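Copper-transporting ATPase RAN1 (Arabidopsis thaliana, PDB 3DXS) probably uses ATP hydrolysis to move copper across a membrane, and carries amino-terminal metal-binding domains of the CxxC type. Local coordinates at residues A42-D47 with E54-E59. The protein carries 1 engineered substitution. Sequence-based numbering, arbitrary orientation.
Sequences ADVVFD and EDIKEE. Unlike the reference sequence in segment 54-59: E59 (reference Ala).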
# COMPACT_ATOMS: atom_id res chain seq x y z
N ALA A 42 1.02 4.42 3.05
CA ALA A 42 0.92 2.98 3.22
C ALA A 42 2.30 2.37 3.08
O ALA A 42 2.93 2.44 2.02
CB ALA A 42 -0.07 2.36 2.20
N ASP A 43 2.75 1.78 4.16
CA ASP A 43 4.06 1.15 4.24
C ASP A 43 3.92 -0.35 4.06
O ASP A 43 3.20 -1.03 4.79
CB ASP A 43 4.74 1.50 5.56
CG ASP A 43 5.09 2.96 5.64
OD1 ASP A 43 4.97 3.64 4.61
OD2 ASP A 43 5.48 3.41 6.74
N VAL A 44 4.59 -0.85 3.04
CA VAL A 44 4.39 -2.23 2.58
C VAL A 44 5.67 -3.04 2.51
O VAL A 44 6.64 -2.69 1.85
CB VAL A 44 3.68 -2.25 1.19
CG1 VAL A 44 3.33 -3.67 0.77
CG2 VAL A 44 2.42 -1.37 1.21
N VAL A 45 5.62 -4.15 3.22
CA VAL A 45 6.68 -5.16 3.24
C VAL A 45 6.25 -6.30 2.32
O VAL A 45 5.17 -6.85 2.48
CB VAL A 45 6.95 -5.69 4.65
CG1 VAL A 45 8.02 -6.77 4.61
CG2 VAL A 45 7.38 -4.54 5.59
N PHE A 46 7.08 -6.58 1.32
CA PHE A 46 6.69 -7.51 0.26
C PHE A 46 7.87 -8.32 -0.26
O PHE A 46 9.02 -7.93 -0.14
CB PHE A 46 6.04 -6.75 -0.92
CG PHE A 46 7.00 -5.86 -1.70
CD1 PHE A 46 7.29 -4.59 -1.25
CD2 PHE A 46 7.60 -6.29 -2.86
CE1 PHE A 46 8.18 -3.78 -1.95
CE2 PHE A 46 8.46 -5.48 -3.57
CZ PHE A 46 8.75 -4.23 -3.11
N ASP A 47 7.51 -9.45 -0.85
CA ASP A 47 8.46 -10.38 -1.48
C ASP A 47 8.54 -10.07 -2.98
O ASP A 47 7.59 -10.34 -3.71
CB ASP A 47 7.99 -11.83 -1.27
CG ASP A 47 8.81 -12.84 -2.05
OD1 ASP A 47 9.77 -12.46 -2.73
OD2 ASP A 47 8.47 -14.04 -1.97
N GLU A 54 4.74 -1.66 -8.67
CA GLU A 54 3.69 -1.25 -9.60
C GLU A 54 2.39 -1.98 -9.29
O GLU A 54 1.29 -1.45 -9.44
CB GLU A 54 4.12 -1.52 -11.05
CG GLU A 54 5.35 -0.73 -11.50
CD GLU A 54 6.66 -1.47 -11.25
OE1 GLU A 54 6.69 -2.39 -10.41
OE2 GLU A 54 7.67 -1.12 -11.90
N ASP A 55 2.54 -3.21 -8.85
CA ASP A 55 1.40 -4.07 -8.54
C ASP A 55 0.74 -3.62 -7.25
O ASP A 55 -0.47 -3.69 -7.06
CB ASP A 55 1.83 -5.53 -8.44
CG ASP A 55 2.56 -6.00 -9.66
OD1 ASP A 55 1.98 -5.85 -10.76
OD2 ASP A 55 3.70 -6.50 -9.53
N ILE A 56 1.59 -3.15 -6.35
CA ILE A 56 1.13 -2.63 -5.05
C ILE A 56 0.34 -1.35 -5.27
O ILE A 56 -0.74 -1.15 -4.73
CB ILE A 56 2.32 -2.45 -4.08
CG1 ILE A 56 2.80 -3.84 -3.66
CG2 ILE A 56 1.93 -1.60 -2.85
CD1 ILE A 56 4.12 -3.85 -2.92
N LYS A 57 0.90 -0.51 -6.12
CA LYS A 57 0.26 0.76 -6.52
C LYS A 57 -1.10 0.48 -7.15
O LYS A 57 -2.09 1.11 -6.83
CB LYS A 57 1.15 1.54 -7.50
CG LYS A 57 0.46 2.64 -8.28
CD LYS A 57 1.48 3.28 -9.25
CE LYS A 57 0.84 3.88 -10.48
NZ LYS A 57 0.06 5.08 -10.16
N GLU A 58 -1.12 -0.51 -8.02
CA GLU A 58 -2.33 -0.86 -8.76
C GLU A 58 -3.43 -1.38 -7.83
O GLU A 58 -4.61 -1.09 -8.02
CB GLU A 58 -2.03 -1.88 -9.89
CG GLU A 58 -3.24 -2.36 -10.67
CD GLU A 58 -2.85 -3.09 -11.95
OE1 GLU A 58 -1.72 -2.87 -12.43
OE2 GLU A 58 -3.66 -3.88 -12.46
N GLU A 59 -3.03 -2.15 -6.82
CA GLU A 59 -3.99 -2.68 -5.84
C GLU A 59 -4.69 -1.55 -5.09
O GLU A 59 -5.89 -1.61 -4.80
CB GLU A 59 -3.32 -3.65 -4.85
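An extended side chain on I56, with CG1 set anti to the carbonyl carbon and CD1 anti to CA across the CB-CG1 bond (chi2 169°), makes CD1 the far end of the longer branch and the atom that meets F46. The F46 ring is brought there by a CG that lies between its own backbone N and carbonyl carbon (chi1 69°). The I56 methyl CD1 settles over one face of the F46 ring, off-centre and nearer CG and CD1 than the far side of the ring. It stands 4.0 Å from the ring centroid, 26° off the normal, a CH-pi contact, and 3.7 Å separates I56 CD1 from F46 CD1. The same methyl also meets V44, two residues back along the strand, where V44 CG1 approaches I56 CD1 to 3.8 Å. Beside this, V44 CG2 and I56 CG2 come within 4.1 Å, so both branches of each residue take part as the two side chains run alongside each other in opposite senses. No hydrogen bond crosses the interface, and all three residues are buried. L24 and I4 extend the apolar cluster to helix 14-25 and strand 2-9. Such packing of helix 53-63 on strand 41-46 belongs to the ferredoxin-like fold of heavy-metal-associated domains.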